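Local coordinates for 378aa long hypothetical citrate synthase (Sulfolobus tokodaii, PDB 1VGM), which is a hypothetical member of the citrate synthase family, a largely helical protein whose assembly holds two chains, at residues T132-R137 and F157-G163; A173-S177 and V320-F326. One frame throughout, in Å; residues are numbered along the deposited sequence.

Interaction 1 of 2, residues T132-R137 and F157-G163; sequences TANIYR and FLAATFG
Arg137 sets off with CG beside its backbone N (chi1 -80°) and runs extended from CG to NE toward Ala160, while Tyr136, with CG trans to its backbone N (chi1 166°), brings the CD2-CE2 side of its ring to Thr161, whose O lies at the ring edge. Both residues lie on helix 117-139, which packs against helix 153-162 in the mainly helical fold of the citrate synthase family; the local axes pass 8.5 Å apart and are nearly parallel, at 19°. Such closeness rests on small residues: Ala133 CB sits 3.4 Å from Thr161 OG1 and also meets Ala160 CB. Phe157 packs at the Thr132 end of the contact, its ring edge at Ala133 N and its CZ near Thr132 CG2. Thr161 CG2 is wedged between two rings, 3.5 Å from Tyr136 CD2 and over the centre of the Phe162 ring. Phe162 in turn points its edge at the Tyr136 face, with centroids 5.4 Å apart in an offset edge-to-face pair. Thr161 OG1 is buried but bonds back to Phe157 O. At the last turn, just before Gly163 takes positive phi, the guanidinium grips one carbonyl side-on and nearly in its own plane: Ala160 O accepts from Arg137 NE at 2.7 Å and from Arg137 NH2 at 2.9 Å.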
# COMPACT_ATOMS: atom_id res chain seq x y z
N THR A 132 4.30 -11.33 13.61
CA THR A 132 3.50 -12.47 13.19
C THR A 132 3.23 -13.39 14.38
O THR A 132 2.12 -13.92 14.53
CB THR A 132 4.22 -13.28 12.07
OG1 THR A 132 4.46 -12.43 10.94
CG2 THR A 132 3.39 -14.46 11.64
N ALA A 133 4.23 -13.59 15.23
CA ALA A 133 4.07 -14.38 16.44
C ALA A 133 2.99 -13.81 17.34
O ALA A 133 2.17 -14.54 17.90
CB ALA A 133 5.39 -14.46 17.19
N ASN A 134 2.98 -12.49 17.48
CA ASN A 134 2.09 -11.87 18.45
C ASN A 134 0.68 -11.66 17.91
O ASN A 134 -0.29 -11.55 18.67
CB ASN A 134 2.67 -10.54 18.93
CG ASN A 134 3.65 -10.72 20.06
OD1 ASN A 134 3.26 -10.92 21.21
ND2 ASN A 134 4.94 -10.66 19.75
N ILE A 135 0.57 -11.62 16.58
CA ILE A 135 -0.74 -11.66 15.95
C ILE A 135 -1.44 -12.97 16.29
O ILE A 135 -2.60 -12.96 16.70
CB ILE A 135 -0.64 -11.53 14.41
CG1 ILE A 135 -0.22 -10.10 14.05
CG2 ILE A 135 -2.00 -11.88 13.77
CD1 ILE A 135 -0.15 -9.84 12.56
N TYR A 136 -0.75 -14.09 16.11
CA TYR A 136 -1.28 -15.37 16.58
C TYR A 136 -1.71 -15.28 18.04
O TYR A 136 -2.81 -15.70 18.40
CB TYR A 136 -0.24 -16.49 16.42
CG TYR A 136 -0.59 -17.75 17.18
CD1 TYR A 136 -1.67 -18.55 16.79
CD2 TYR A 136 0.15 -18.14 18.30
CE1 TYR A 136 -2.01 -19.70 17.51
CE2 TYR A 136 -0.17 -19.28 19.02
CZ TYR A 136 -1.25 -20.06 18.62
OH TYR A 136 -1.57 -21.17 19.36
N ARG A 137 -0.84 -14.73 18.88
CA ARG A 137 -1.11 -14.72 20.30
C ARG A 137 -2.33 -13.87 20.64
O ARG A 137 -3.19 -14.29 21.42
CB ARG A 137 0.12 -14.22 21.06
CG ARG A 137 1.17 -15.30 21.24
CD ARG A 137 2.45 -14.76 21.85
NE ARG A 137 3.29 -15.85 22.30
CZ ARG A 137 3.07 -16.58 23.39
NH1 ARG A 137 2.15 -16.22 24.27
NH2 ARG A 137 3.79 -17.68 23.60
N PHE A 157 11.34 -17.71 16.08
CA PHE A 157 9.96 -17.40 15.72
C PHE A 157 9.03 -18.44 16.35
O PHE A 157 8.02 -18.09 16.97
CB PHE A 157 9.78 -17.38 14.20
CG PHE A 157 8.35 -17.30 13.75
CD1 PHE A 157 7.56 -16.21 14.10
CD2 PHE A 157 7.78 -18.34 13.01
CE1 PHE A 157 6.22 -16.14 13.71
CE2 PHE A 157 6.44 -18.28 12.61
CZ PHE A 157 5.65 -17.19 12.97
N LEU A 158 9.37 -19.72 16.19
CA LEU A 158 8.50 -20.79 16.66
C LEU A 158 8.35 -20.77 18.17
O LEU A 158 7.27 -21.03 18.69
CB LEU A 158 9.05 -22.16 16.23
CG LEU A 158 8.95 -22.47 14.73
CD1 LEU A 158 9.54 -23.85 14.46
CD2 LEU A 158 7.50 -22.42 14.29
N ALA A 159 9.44 -20.46 18.88
CA ALA A 159 9.43 -20.46 20.34
C ALA A 159 8.57 -19.32 20.90
O ALA A 159 7.84 -19.51 21.88
CB ALA A 159 10.87 -20.35 20.87
N ALA A 160 8.65 -18.15 20.28
CA ALA A 160 7.83 -17.02 20.68
C ALA A 160 6.35 -17.32 20.44
O ALA A 160 5.50 -17.06 21.28
CB ALA A 160 8.24 -15.79 19.91
N THR A 161 6.07 -17.88 19.27
CA THR A 161 4.70 -18.15 18.87
C THR A 161 4.02 -19.11 19.84
O THR A 161 2.93 -18.82 20.35
CB THR A 161 4.65 -18.73 17.43
OG1 THR A 161 5.13 -17.74 16.52
CG2 THR A 161 3.23 -19.13 17.05
N PHE A 162 4.65 -20.25 20.10
CA PHE A 162 4.01 -21.32 20.85
C PHE A 162 4.49 -21.43 22.30
O PHE A 162 3.95 -22.21 23.08
CB PHE A 162 4.20 -22.65 20.12
CG PHE A 162 3.59 -22.68 18.74
CD1 PHE A 162 4.39 -22.75 17.60
CD2 PHE A 162 2.21 -22.55 18.59
CE1 PHE A 162 3.83 -22.70 16.32
CE2 PHE A 162 1.63 -22.49 17.31
CZ PHE A 162 2.44 -22.56 16.18
N GLY A 163 5.50 -20.64 22.65
CA GLY A 163 5.91 -20.53 24.03
C GLY A 163 6.57 -21.79 24.55
O GLY A 163 6.49 -22.10 25.74

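Interaction 2 of 2, residues A173-S177 and V320-F326; sequences AMDAS and VFYALGF
Leu324 is a forked bump: its CD1 branch comes within 4.1 Å of Met174 SD, and its CD2 branch lies 4.2 Å from Ala173 CB, so the forked end fills the shallow hollow between a methyl group and a thioether on helix 168-180. The opposing segment is the last turn of helix 314-323 and the residues after it, closed by a Schellman motif in which Phe326 N bonds back to Phe321 O, Gly325 N bonds to Tyr322 O, and Gly325 has positive phi. The two backbones stand well apart, with Ala173 and Val320 CA atoms 7.5 Å from each other, and side chains bridge the interval. Met174 starts with CG trans to its backbone N (chi1 -173°) and then bends at chi2 and chi3; that course sets its sulfur across Leu324 at about a right angle and also near Phe326 CE1, a looser approach. One turn along, Ser177 makes a smaller bump. Its OG lies 3.9 Å from Val320 CG1 and 3.7 Å from Phe321 CE2, where it meets the ring at its edge, near the ring plane, accompanied by Ser177 CB. Val320 CG1 thus fits between Ser177 and Ala173, whose CB it approaches more loosely. Around the seam, Phe272 touches both Ser177 and Val320, and Leu334 of helix 331-353 backs Phe321 and Phe326. The buried hydroxyl is satisfied within its own helix: Ser177 OG donates to Ala173 O at 2.8 Å, tilted 25° from the carbonyl plane, while Ser177 N reaches the same oxygen from the opposite face. With its proton directed to that carbonyl, Ser177 meets the other segment through van der Waals contact alone, and cohesion here depends on shape and apolar burial.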
# COMPACT_ATOMS: atom_id res chain seq x y z
N ALA A 173 11.41 -27.56 9.17
CA ALA A 173 10.24 -27.35 8.30
C ALA A 173 9.90 -25.87 8.16
O ALA A 173 9.47 -25.42 7.10
CB ALA A 173 9.03 -28.12 8.84
N MET A 174 10.08 -25.12 9.24
CA MET A 174 9.80 -23.69 9.23
C MET A 174 10.85 -22.94 8.41
O MET A 174 10.53 -22.04 7.63
CB MET A 174 9.78 -23.15 10.67
CG MET A 174 9.32 -21.70 10.80
SD MET A 174 7.58 -21.44 10.40
CE MET A 174 7.68 -20.18 9.10
N ASP A 175 12.11 -23.32 8.61
CA ASP A 175 13.23 -22.75 7.85
C ASP A 175 13.05 -23.01 6.35
O ASP A 175 13.21 -22.11 5.52
CB ASP A 175 14.55 -23.36 8.33
CG ASP A 175 15.75 -22.79 7.62
OD1 ASP A 175 16.29 -23.47 6.73
OD2 ASP A 175 16.15 -21.66 7.96
N ALA A 176 12.72 -24.25 6.00
CA ALA A 176 12.38 -24.57 4.62
C ALA A 176 11.24 -23.69 4.07
O ALA A 176 11.35 -23.14 2.97
CB ALA A 176 12.00 -26.05 4.52
N SER A 177 10.16 -23.56 4.83
CA SER A 177 9.04 -22.72 4.42
C SER A 177 9.44 -21.28 4.12
O SER A 177 8.98 -20.70 3.14
CB SER A 177 7.96 -22.74 5.50
OG SER A 177 7.44 -24.04 5.66
N VAL A 320 1.79 -28.45 5.89
CA VAL A 320 3.02 -28.17 6.63
C VAL A 320 2.79 -27.19 7.78
O VAL A 320 3.20 -27.45 8.91
CB VAL A 320 4.12 -27.59 5.71
CG1 VAL A 320 5.36 -27.26 6.53
CG2 VAL A 320 4.46 -28.59 4.60
N PHE A 321 2.12 -26.07 7.48
CA PHE A 321 1.82 -25.06 8.50
C PHE A 321 0.93 -25.64 9.60
O PHE A 321 1.11 -25.34 10.78
CB PHE A 321 1.11 -23.85 7.88
CG PHE A 321 1.91 -23.14 6.82
CD1 PHE A 321 1.27 -22.35 5.86
CD2 PHE A 321 3.29 -23.24 6.78
CE1 PHE A 321 2.00 -21.68 4.88
CE2 PHE A 321 4.03 -22.57 5.81
CZ PHE A 321 3.39 -21.79 4.85
N TYR A 322 -0.04 -26.46 9.19
CA TYR A 322 -0.87 -27.22 10.13
C TYR A 322 -0.02 -28.11 11.03
O TYR A 322 -0.20 -28.12 12.24
CB TYR A 322 -1.87 -28.07 9.35
CG TYR A 322 -2.71 -28.99 10.21
CD1 TYR A 322 -3.79 -28.50 10.94
CD2 TYR A 322 -2.42 -30.35 10.29
CE1 TYR A 322 -4.57 -29.34 11.74
CE2 TYR A 322 -3.19 -31.20 11.08
CZ TYR A 322 -4.26 -30.69 11.80
OH TYR A 322 -5.01 -31.54 12.57
N ALA A 323 0.91 -28.87 10.43
CA ALA A 323 1.77 -29.77 11.19
C ALA A 323 2.62 -29.00 12.19
O ALA A 323 2.94 -29.50 13.28
CB ALA A 323 2.68 -30.56 10.23
N LEU A 324 2.99 -27.78 11.80
CA LEU A 324 3.75 -26.89 12.67
C LEU A 324 2.91 -26.29 13.79
O LEU A 324 3.44 -25.58 14.64
CB LEU A 324 4.36 -25.77 11.84
CG LEU A 324 5.57 -26.19 11.02
CD1 LEU A 324 5.90 -25.14 9.98
CD2 LEU A 324 6.74 -26.42 11.96
N GLY A 325 1.60 -26.56 13.78
CA GLY A 325 0.74 -26.12 14.86
C GLY A 325 -0.10 -24.89 14.54
O GLY A 325 -0.91 -24.46 15.36
N PHE A 326 0.07 -24.33 13.35
CA PHE A 326 -0.59 -23.07 13.02
C PHE A 326 -2.05 -23.26 12.62
O PHE A 326 -2.38 -24.14 11.83
CB PHE A 326 0.14 -22.35 11.89
CG PHE A 326 1.40 -21.69 12.33
CD1 PHE A 326 2.62 -22.33 12.20
CD2 PHE A 326 1.37 -20.42 12.91
CE1 PHE A 326 3.80 -21.72 12.63
CE2 PHE A 326 2.54 -19.81 13.35
CZ PHE A 326 3.76 -20.46 13.20

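From the N terminus the chain runs along helix 117-139 and, after 19 intervening residues, comes alongside it as helix 153-162, where interaction 1 closes a short loop. The next helix, 168-180, opens interaction 2, which closes a far longer loop of 142 residues when helix 314-323 arrives. The loops are in series, neither nested nor crossing. The centres of the two contacts are about 13 Å apart, yet they touch directly: Phe157 CE2 lies 3.5 Å from Phe326 CZ, and the Phe162 ring meets that of Phe326 edge-to-face. Met174 also touches Phe157. Together the contacts join the consecutive helices 117-139, 153-162 and 168-180 to helix 314-323, with Leu334 and Leu337 of helix 331-353 packing beside both.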